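Local coordinates for protein ribonucleoside-diphosphate reductase subunit beta (Clostridium botulinum, PDB 6ZJK) that is the iron-binding R2 subunit of a ribonucleotide reductase, the enzyme that converts ribonucleoside diphosphates to deoxyribonucleotides for DNA synthesis, at residues D97-F102 / S213-L218; A196-Y201 / V312-K317; H278-G283 / R301-L306. All coordinates share one frame; numbering follows the deposited sequence.

Contact 1 (D97-F102 / S213-L218)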
loop_
_atom_site.group_PDB
_atom_site.type_symbol
_atom_site.label_atom_id
_atom_site.label_comp_id
_atom_site.label_asym_id
_atom_site.label_seq_id
_atom_site.Cartn_x
_atom_site.Cartn_y
_atom_site.Cartn_z
ATOM N N ASP A 97 -17.696 -13.652 -17.961
ATOM C CA ASP A 97 -18.356 -12.706 -17.058
ATOM C C ASP A 97 -18.233 -13.142 -15.599
ATOM O O ASP A 97 -17.927 -12.331 -14.718
ATOM C CB ASP A 97 -19.840 -12.553 -17.437
ATOM C CG ASP A 97 -20.050 -11.968 -18.840
ATOM O OD1 ASP A 97 -19.049 -11.648 -19.524
ATOM O OD2 ASP A 97 -21.229 -11.838 -19.272
ATOM N N LYS A 98 -18.491 -14.424 -15.314
ATOM C CA LYS A 98 -18.491 -14.875 -13.922
ATOM C C LYS A 98 -17.088 -14.897 -13.321
ATOM O O LYS A 98 -16.912 -14.618 -12.130
ATOM C CB LYS A 98 -19.146 -16.252 -13.814
ATOM C CG LYS A 98 -20.658 -16.205 -14.049
ATOM C CD LYS A 98 -21.206 -17.558 -14.426
ATOM C CE LYS A 98 -22.652 -17.430 -14.875
ATOM N NZ LYS A 98 -23.479 -16.817 -13.798
ATOM N N ILE A 99 -16.085 -15.249 -14.115
ATOM C CA ILE A 99 -14.742 -15.395 -13.580
ATOM C C ILE A 99 -14.161 -14.031 -13.246
ATOM O O ILE A 99 -13.609 -13.817 -12.157
ATOM C CB ILE A 99 -13.855 -16.152 -14.579
ATOM C CG1 ILE A 99 -14.215 -17.645 -14.605
ATOM C CG2 ILE A 99 -12.409 -15.911 -14.280
ATOM C CD1 ILE A 99 -13.610 -18.364 -15.764
ATOM N N ILE A 100 -14.282 -13.083 -14.175
ATOM C CA ILE A 100 -13.670 -11.784 -13.936
ATOM C C ILE A 100 -14.417 -11.028 -12.835
ATOM O O ILE A 100 -13.815 -10.245 -12.096
ATOM C CB ILE A 100 -13.543 -11.003 -15.255
ATOM C CG1 ILE A 100 -12.405 -9.984 -15.130
ATOM C CG2 ILE A 100 -14.831 -10.341 -15.606
ATOM C CD1 ILE A 100 -11.842 -9.530 -16.450
ATOM N N SER A 101 -15.716 -11.275 -12.668
ATOM C CA SER A 101 -16.329 -10.638 -11.505
ATOM C C SER A 101 -15.862 -11.304 -10.213
ATOM O O SER A 101 -15.566 -10.620 -9.226
ATOM C CB SER A 101 -17.846 -10.677 -11.613
ATOM O OG SER A 101 -18.446 -10.387 -10.366
ATOM N N PHE A 102 -15.608 -12.611 -10.205
ATOM C CA PHE A 102 -15.064 -13.286 -9.028
ATOM C C PHE A 102 -13.656 -12.814 -8.703
ATOM O O PHE A 102 -13.345 -12.524 -7.541
ATOM C CB PHE A 102 -15.070 -14.799 -9.259
ATOM C CG PHE A 102 -14.512 -15.588 -8.119
ATOM C CD1 PHE A 102 -15.093 -15.526 -6.857
ATOM C CD2 PHE A 102 -13.403 -16.394 -8.305
ATOM C CE1 PHE A 102 -14.578 -16.259 -5.805
ATOM C CE2 PHE A 102 -12.879 -17.131 -7.246
ATOM C CZ PHE A 102 -13.482 -17.068 -6.000
ATOM N N SER A 213 -5.956 -20.120 -15.842
ATOM C CA SER A 213 -6.009 -21.142 -16.883
ATOM C C SER A 213 -7.157 -20.910 -17.860
ATOM O O SER A 213 -7.074 -21.366 -19.008
ATOM C CB SER A 213 -6.095 -22.549 -16.265
ATOM O OG SER A 213 -7.331 -22.778 -15.613
ATOM N N PHE A 214 -8.218 -20.197 -17.451
ATOM C CA PHE A 214 -9.292 -19.882 -18.393
ATOM C C PHE A 214 -8.817 -18.903 -19.463
ATOM O O PHE A 214 -9.010 -19.141 -20.667
ATOM C CB PHE A 214 -10.520 -19.323 -17.665
ATOM C CG PHE A 214 -11.592 -18.793 -18.608
ATOM C CD1 PHE A 214 -12.398 -19.680 -19.312
ATOM C CD2 PHE A 214 -11.788 -17.429 -18.787
ATOM C CE1 PHE A 214 -13.373 -19.219 -20.194
ATOM C CE2 PHE A 214 -12.763 -16.945 -19.668
ATOM C CZ PHE A 214 -13.552 -17.846 -20.371
ATOM N N PHE A 215 -8.200 -17.790 -19.041
ATOM C CA PHE A 215 -7.785 -16.764 -19.992
ATOM C C PHE A 215 -6.670 -17.265 -20.895
ATOM O O PHE A 215 -6.674 -16.975 -22.099
ATOM C CB PHE A 215 -7.396 -15.486 -19.236
ATOM C CG PHE A 215 -8.555 -14.890 -18.515
ATOM C CD1 PHE A 215 -9.525 -14.187 -19.214
ATOM C CD2 PHE A 215 -8.741 -15.123 -17.160
ATOM C CE1 PHE A 215 -10.639 -13.676 -18.558
ATOM C CE2 PHE A 215 -9.845 -14.623 -16.499
ATOM C CZ PHE A 215 -10.799 -13.897 -17.197
ATOM N N TYR A 216 -5.754 -18.094 -20.354
ATOM C CA TYR A 216 -4.742 -18.711 -21.205
ATOM C C TYR A 216 -5.372 -19.691 -22.193
ATOM O O TYR A 216 -4.927 -19.784 -23.345
ATOM C CB TYR A 216 -3.675 -19.426 -20.356
ATOM C CG TYR A 216 -2.908 -18.510 -19.397
ATOM C CD1 TYR A 216 -2.877 -17.124 -19.593
ATOM C CD2 TYR A 216 -2.202 -19.034 -18.310
ATOM C CE1 TYR A 216 -2.200 -16.276 -18.716
ATOM C CE2 TYR A 216 -1.495 -18.184 -17.418
ATOM C CZ TYR A 216 -1.491 -16.814 -17.629
ATOM O OH TYR A 216 -0.794 -15.970 -16.752
ATOM N N THR A 217 -6.405 -20.428 -21.766
ATOM C CA THR A 217 -7.080 -21.342 -22.688
ATOM C C THR A 217 -7.761 -20.579 -23.819
ATOM O O THR A 217 -7.748 -21.041 -24.964
ATOM C CB THR A 217 -8.082 -22.240 -21.952
ATOM O OG1 THR A 217 -7.373 -23.145 -21.089
ATOM C CG2 THR A 217 -8.902 -23.064 -22.936
ATOM N N LEU A 218 -8.360 -19.410 -23.525
ATOM C CA LEU A 218 -8.934 -18.594 -24.599
ATOM C C LEU A 218 -7.851 -18.129 -25.563
ATOM O O LEU A 218 -7.954 -18.337 -26.781
ATOM C CB LEU A 218 -9.682 -17.383 -24.028
ATOM C CG LEU A 218 -11.061 -17.573 -23.388
ATOM C CD1 LEU A 218 -11.676 -16.221 -23.038
ATOM C CD2 LEU A 218 -11.964 -18.372 -24.331
#

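Contact 2 (A196-Y201 / V312-K317)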
loop_
_atom_site.group_PDB
_atom_site.type_symbol
_atom_site.label_atom_id
_atom_site.label_comp_id
_atom_site.label_asym_id
_atom_site.label_seq_id
_atom_site.Cartn_x
_atom_site.Cartn_y
_atom_site.Cartn_z
ATOM N N ALA A 196 -6.325 -17.118 9.048
ATOM C CA ALA A 196 -6.410 -16.119 8.022
ATOM C C ALA A 196 -5.178 -16.093 7.142
ATOM O O ALA A 196 -5.258 -15.777 6.000
ATOM C CB ALA A 196 -6.644 -14.779 8.606
ATOM N N ILE A 197 -4.037 -16.445 7.694
ATOM C CA ILE A 197 -2.834 -16.443 6.934
ATOM C C ILE A 197 -2.888 -17.567 5.949
ATOM O O ILE A 197 -2.532 -17.428 4.851
ATOM C CB ILE A 197 -1.592 -16.598 7.829
ATOM C CG1 ILE A 197 -1.446 -15.428 8.784
ATOM C CG2 ILE A 197 -0.358 -16.776 7.000
ATOM C CD1 ILE A 197 -0.999 -14.161 8.182
ATOM N N MET A 198 -3.391 -18.693 6.374
ATOM C CA MET A 198 -3.505 -19.845 5.520
ATOM C C MET A 198 -4.552 -19.583 4.436
ATOM O O MET A 198 -4.382 -19.959 3.345
ATOM C CB MET A 198 -3.751 -21.098 6.379
ATOM C CG MET A 198 -3.757 -22.439 5.708
ATOM S SD MET A 198 -2.384 -22.981 4.790
ATOM C CE MET A 198 -3.094 -24.236 3.816
ATOM N N ALA A 199 -5.603 -18.865 4.770
ATOM C CA ALA A 199 -6.629 -18.493 3.804
ATOM C C ALA A 199 -6.047 -17.694 2.660
ATOM O O ALA A 199 -6.298 -17.968 1.528
ATOM C CB ALA A 199 -7.689 -17.719 4.476
ATOM N N ASN A 200 -5.247 -16.697 2.982
ATOM C CA ASN A 200 -4.565 -15.933 2.001
ATOM C C ASN A 200 -3.768 -16.775 1.079
ATOM O O ASN A 200 -3.797 -16.574 -0.070
ATOM C CB ASN A 200 -3.556 -15.073 2.699
ATOM C CG ASN A 200 -3.917 -13.653 2.716
ATOM O OD1 ASN A 200 -3.787 -12.989 1.746
ATOM N ND2 ASN A 200 -4.365 -13.181 3.838
ATOM N N TYR A 201 -2.976 -17.689 1.624
ATOM C CA TYR A 201 -2.122 -18.574 0.851
ATOM C C TYR A 201 -2.949 -19.393 -0.127
ATOM O O TYR A 201 -2.631 -19.502 -1.250
ATOM C CB TYR A 201 -1.248 -19.438 1.788
ATOM C CG TYR A 201 -0.264 -20.351 1.135
ATOM C CD1 TYR A 201 0.641 -19.886 0.270
ATOM C CD2 TYR A 201 -0.245 -21.696 1.413
ATOM C CE1 TYR A 201 1.505 -20.716 -0.349
ATOM C CE2 TYR A 201 0.638 -22.529 0.812
ATOM C CZ TYR A 201 1.515 -22.026 -0.058
ATOM O OH TYR A 201 2.379 -22.764 -0.695
ATOM N N VAL A 312 3.369 -28.963 -0.061
ATOM C CA VAL A 312 4.778 -29.351 0.003
ATOM C C VAL A 312 5.637 -28.158 0.400
ATOM O O VAL A 312 6.623 -28.294 1.139
ATOM C CB VAL A 312 5.218 -29.937 -1.350
ATOM C CG1 VAL A 312 6.721 -29.789 -1.534
ATOM C CG2 VAL A 312 4.800 -31.397 -1.458
ATOM N N ALA A 313 5.315 -27.030 -0.232
ATOM C CA ALA A 313 6.097 -25.803 -0.092
ATOM C C ALA A 313 6.030 -25.208 1.308
ATOM O O ALA A 313 6.883 -24.383 1.653
ATOM C CB ALA A 313 5.654 -24.769 -1.118
ATOM N N ILE A 314 5.043 -25.583 2.115
ATOM C CA ILE A 314 5.023 -25.177 3.513
ATOM C C ILE A 314 5.218 -26.378 4.443
ATOM O O ILE A 314 4.850 -26.325 5.620
ATOM C CB ILE A 314 3.749 -24.384 3.848
ATOM C CG1 ILE A 314 2.487 -25.139 3.429
ATOM C CG2 ILE A 314 3.759 -23.058 3.090
ATOM C CD1 ILE A 314 1.232 -24.519 3.966
ATOM N N GLY A 315 5.800 -27.462 3.931
ATOM C CA GLY A 315 6.186 -28.589 4.759
ATOM C C GLY A 315 5.076 -29.528 5.170
ATOM O O GLY A 315 5.243 -30.284 6.127
ATOM N N LEU A 316 3.979 -29.575 4.437
ATOM C CA LEU A 316 2.859 -30.424 4.813
ATOM C C LEU A 316 2.664 -31.528 3.779
ATOM O O LEU A 316 3.031 -31.378 2.610
ATOM C CB LEU A 316 1.588 -29.581 4.963
ATOM C CG LEU A 316 1.619 -28.575 6.117
ATOM C CD1 LEU A 316 0.405 -27.684 6.056
ATOM C CD2 LEU A 316 1.642 -29.331 7.431
ATOM N N LYS A 317 2.095 -32.648 4.228
ATOM C CA LYS A 317 1.936 -33.759 3.294
ATOM C C LYS A 317 0.817 -33.467 2.298
ATOM O O LYS A 317 -0.258 -32.996 2.690
ATOM C CB LYS A 317 1.606 -35.063 4.025
ATOM C CG LYS A 317 2.431 -35.388 5.251
ATOM C CD LYS A 317 3.553 -36.353 4.884
ATOM C CE LYS A 317 3.903 -37.277 6.063
ATOM N NZ LYS A 317 3.614 -36.696 7.392
#

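Contact 3 (H278-G283 / R301-L306)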
loop_
_atom_site.group_PDB
_atom_site.type_symbol
_atom_site.label_atom_id
_atom_site.label_comp_id
_atom_site.label_asym_id
_atom_site.label_seq_id
_atom_site.Cartn_x
_atom_site.Cartn_y
_atom_site.Cartn_z
ATOM N N HIS A 278 -14.088 -26.614 -3.458
ATOM C CA HIS A 278 -14.805 -25.465 -3.922
ATOM C C HIS A 278 -14.345 -24.993 -5.292
ATOM O O HIS A 278 -15.133 -24.780 -6.127
ATOM C CB HIS A 278 -14.646 -24.308 -2.974
ATOM C CG HIS A 278 -15.326 -24.478 -1.670
ATOM N ND1 HIS A 278 -15.233 -23.554 -0.670
ATOM C CD2 HIS A 278 -16.102 -25.464 -1.189
ATOM C CE1 HIS A 278 -15.922 -23.954 0.370
ATOM N NE2 HIS A 278 -16.463 -25.112 0.080
ATOM N N GLU A 279 -13.063 -24.861 -5.525
ATOM C CA GLU A 279 -12.528 -24.331 -6.774
ATOM C C GLU A 279 -12.807 -25.266 -7.951
ATOM O O GLU A 279 -13.063 -24.808 -9.069
ATOM C CB GLU A 279 -11.034 -24.050 -6.608
ATOM C CG GLU A 279 -10.417 -23.294 -7.742
ATOM C CD GLU A 279 -11.126 -21.952 -8.017
ATOM O OE1 GLU A 279 -11.530 -21.239 -7.066
ATOM O OE2 GLU A 279 -11.332 -21.641 -9.205
ATOM N N ILE A 280 -12.742 -26.576 -7.730
ATOM C CA ILE A 280 -13.070 -27.527 -8.793
ATOM C C ILE A 280 -14.541 -27.404 -9.176
ATOM O O ILE A 280 -14.903 -27.336 -10.360
ATOM C CB ILE A 280 -12.736 -28.958 -8.342
ATOM C CG1 ILE A 280 -11.225 -29.151 -8.207
ATOM C CG2 ILE A 280 -13.294 -29.969 -9.330
ATOM C CD1 ILE A 280 -10.834 -30.536 -7.664
ATOM N N GLN A 281 -15.410 -27.410 -8.166
ATOM C CA GLN A 281 -16.831 -27.304 -8.483
ATOM C C GLN A 281 -17.172 -25.966 -9.138
ATOM O O GLN A 281 -17.899 -25.927 -10.133
ATOM C CB GLN A 281 -17.607 -27.461 -7.188
ATOM C CG GLN A 281 -18.926 -28.124 -7.309
ATOM C CD GLN A 281 -19.638 -28.139 -5.980
ATOM O OE1 GLN A 281 -20.432 -29.055 -5.692
ATOM N NE2 GLN A 281 -19.327 -27.168 -5.140
ATOM N N TRP A 282 -16.503 -24.861 -8.781
ATOM C CA TRP A 282 -16.705 -23.568 -9.429
ATOM C C TRP A 282 -16.186 -23.594 -10.859
ATOM O O TRP A 282 -16.860 -23.113 -11.776
ATOM C CB TRP A 282 -16.000 -22.471 -8.616
ATOM C CG TRP A 282 -15.825 -21.138 -9.320
ATOM C CD1 TRP A 282 -14.679 -20.654 -9.881
ATOM C CD2 TRP A 282 -16.819 -20.110 -9.500
ATOM N NE1 TRP A 282 -14.895 -19.400 -10.407
ATOM C CE2 TRP A 282 -16.199 -19.044 -10.187
ATOM C CE3 TRP A 282 -18.169 -19.993 -9.154
ATOM C CZ2 TRP A 282 -16.887 -17.876 -10.540
ATOM C CZ3 TRP A 282 -18.856 -18.827 -9.509
ATOM C CH2 TRP A 282 -18.211 -17.786 -10.192
ATOM N N GLY A 283 -14.992 -24.165 -11.064
ATOM C CA GLY A 283 -14.424 -24.243 -12.401
ATOM C C GLY A 283 -15.282 -25.046 -13.362
ATOM O O GLY A 283 -15.462 -24.657 -14.519
ATOM N N ARG A 301 -8.058 -32.514 -12.103
ATOM C CA ARG A 301 -6.667 -32.928 -11.977
ATOM C C ARG A 301 -5.730 -31.729 -11.831
ATOM O O ARG A 301 -4.763 -31.782 -11.062
ATOM C CB ARG A 301 -6.291 -33.796 -13.185
ATOM C CG ARG A 301 -7.018 -35.168 -13.246
ATOM C CD ARG A 301 -6.515 -36.050 -14.417
ATOM N NE ARG A 301 -5.056 -36.039 -14.470
ATOM C CZ ARG A 301 -4.239 -36.929 -13.915
ATOM N NH1 ARG A 301 -4.716 -37.990 -13.261
ATOM N NH2 ARG A 301 -2.923 -36.753 -14.030
ATOM N N TYR A 302 -6.014 -30.622 -12.516
ATOM C CA TYR A 302 -5.098 -29.486 -12.439
ATOM C C TYR A 302 -5.109 -28.867 -11.048
ATOM O O TYR A 302 -4.048 -28.644 -10.454
ATOM C CB TYR A 302 -5.435 -28.441 -13.504
ATOM C CG TYR A 302 -4.497 -27.253 -13.522
ATOM C CD1 TYR A 302 -3.112 -27.421 -13.515
ATOM C CD2 TYR A 302 -5.000 -25.947 -13.567
ATOM C CE1 TYR A 302 -2.259 -26.324 -13.534
ATOM C CE2 TYR A 302 -4.154 -24.850 -13.584
ATOM C CZ TYR A 302 -2.789 -25.041 -13.567
ATOM O OH TYR A 302 -1.967 -23.938 -13.589
ATOM N N ILE A 303 -6.298 -28.628 -10.492
ATOM C CA ILE A 303 -6.389 -28.005 -9.177
ATOM C C ILE A 303 -5.737 -28.885 -8.114
ATOM O O ILE A 303 -4.993 -28.392 -7.257
ATOM C CB ILE A 303 -7.858 -27.698 -8.825
ATOM C CG1 ILE A 303 -8.522 -26.836 -9.915
ATOM C CG2 ILE A 303 -7.940 -26.995 -7.480
ATOM C CD1 ILE A 303 -7.770 -25.579 -10.227
ATOM N N LYS A 304 -5.984 -30.203 -8.167
ATOM C CA LYS A 304 -5.402 -31.109 -7.183
ATOM C C LYS A 304 -3.885 -31.117 -7.285
ATOM O O LYS A 304 -3.190 -31.158 -6.264
ATOM C CB LYS A 304 -5.975 -32.528 -7.346
ATOM C CG LYS A 304 -7.404 -32.671 -6.837
ATOM C CD LYS A 304 -7.963 -34.105 -6.933
ATOM C CE LYS A 304 -9.435 -34.156 -6.482
ATOM N NZ LYS A 304 -10.094 -35.503 -6.657
ATOM N N TYR A 305 -3.356 -31.117 -8.513
ATOM C CA TYR A 305 -1.910 -31.070 -8.710
ATOM C C TYR A 305 -1.314 -29.810 -8.089
ATOM O O TYR A 305 -0.230 -29.848 -7.497
ATOM C CB TYR A 305 -1.584 -31.141 -10.206
ATOM C CG TYR A 305 -0.144 -30.809 -10.561
ATOM C CD1 TYR A 305 0.867 -31.765 -10.476
ATOM C CD2 TYR A 305 0.200 -29.530 -10.978
ATOM C CE1 TYR A 305 2.176 -31.447 -10.807
ATOM C CE2 TYR A 305 1.500 -29.200 -11.308
ATOM C CZ TYR A 305 2.485 -30.153 -11.217
ATOM O OH TYR A 305 3.782 -29.801 -11.547
ATOM N N LEU A 306 -1.992 -28.679 -8.249
ATOM C CA LEU A 306 -1.495 -27.436 -7.669
ATOM C C LEU A 306 -1.455 -27.509 -6.148
ATOM O O LEU A 306 -0.500 -27.031 -5.527
ATOM C CB LEU A 306 -2.363 -26.254 -8.123
ATOM C CG LEU A 306 -2.170 -25.806 -9.572
ATOM C CD1 LEU A 306 -3.105 -24.628 -9.943
ATOM C CD2 LEU A 306 -0.730 -25.433 -9.833
#

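Contact 1 (D97-F102 / S213-L218)
I99 lays its terminal methyl over one face of the F214 ring, CD1 of I99 lying 3.5 Å from CG of F214. From the ring centroid of F214 this CD1 is 3.9 Å away and 26° off the normal, a CH-pi contact displaced toward the rim. The opposite face is taken by L218 CG, one turn further along helix 190-220. The other branch of I99 serves a second aromatic, its CG2 meeting CE2 of F215 at 3.6 Å. With CG1 beside the backbone N and CG2 anti to it (chi1 -74°), the branches diverge, each to its own phenylalanine. I100 adds a looser touch, CB to F215 CZ at 4.4 Å. F214 also sits over the face of the F215 ring, and F215 stacks in turn on F231 of helix 225-255. The segments run in opposing senses but well slanted, 137° between their directions; large side chains bridge axes 11.5 Å apart at closest approach. This is interhelical packing inside the all-helical R2 bundle, the I100 side chain about 12 Å from an iron ion. All four touching residues are buried, and their wholly apolar contact rests on dispersion, CH-pi contact and the exclusion of water.

Contact 2 (A196-Y201 / V312-K317)
The unusual feature here is that I314, just beyond the end of helix 296-313, reaches both Y201 and M198 from a turn rather than from a helical face. Its CG1 stands between the backbone N and the carbonyl carbon (chi1 53°), a crowded position, and from there the chain extends to put CD1 3.8 Å from CE2 of Y201 and 4.0 Å from SD of M198. The gamma methyl works alongside: CG2 of I314 is 3.9 Å from the same CE2 of Y201. CD1 approaches the tyrosine ring obliquely, and the tyrosine and isoleucine run alongside, head to tail. M198 comes across I314 at a slant, a kink at chi2 (57°) bringing its sulfur to the isoleucine. A313, one residue earlier, adds its CB at 3.9 Å from OH of Y201. That hydroxyl is held by polar partners outside the two segments, hydrogen bonding to the backbone O of R310 and to NE2 of Q246. The phenol thus ties helix 190-220 to the last turns of helix 296-313 and to helix 225-255, while CE2 and CZ of the ring take the apolar packing. M198 also touches F268 of helix 262-287. At the helix end G315 takes a positive phi (78°), a left-handed conformation suited to this ending; G315 N bonds to V312 O at 3.0 Å, and L316 N pairs with L311 O. This is a Schellman motif with G315 as its C-prime residue, here closing a helix of the all-helical R2 fold.

Contact 3 (H278-G283 / R301-L306)
I280 and I303 lie alongside, pointing opposite ways, so that the shaft of one rests against the branch point of the other: CG1 of I280 is 3.7 Å from CB of I303. CG1 and CG2 of I303 lie only slightly farther from that same methylene, at 3.9 and 4.0 Å from I280 CG1, which therefore nestles against the whole fork of I303. In I280 the CG1 branch is anti to the carbonyl carbon (chi1 -68°) and carries on extended, which brings CD1 to K304. There the orientation changes. The aliphatic chain of K304, stretched out past CG, runs roughly perpendicular to I280, and I280 CD1 is 4.1 Å from both CG and CE of K304. The lysine thus contributes hydrocarbon to the contact while its NZ forms a salt bridge with E300, one turn earlier on helix 296-313. E279 divides its roles in a similar way. Its CG comes within 4.3 Å of CD1 of I303, whereas its carboxylate is engaged outside the two segments, OE1 in a salt bridge with R173 and OE2 in a hydrogen bond with S210. The segments belong to the two arms of an antiparallel helical hairpin, 156° between their directions, their axes approaching to 9.7 Å. I303 also packs on S210 of helix 190-220, so a third helix closes over this pair. The interface is thus joined through hydrocarbon alone, its two charged residues lending methylenes and having their charges answered outside it; the buried E279 carboxylate, paired with R173, would probably stay ionised.

The three contacts trace how a few long helices of the R2 fold are joined. Contact 1 and contact 2 both use helix 190-220, at places 25 Å apart between centres and on opposite sides of the chain's centre; their segments interleave along the sequence. Contact 3 falls inside the span of chain that contact 2 brings together, sharing helix 296-313 with it, and their centres are 16 Å apart. Contact 1 closes before contact 3 opens, yet their centres are 14 Å apart and F102 CB meets W282 CZ2 at 3.8 Å. Helix 190-220 supplies E204 to the diiron site, so contacts 1 and 2 knit a metal-bearing helix into its bundle, while contact 3 pairs two neighbouring helices.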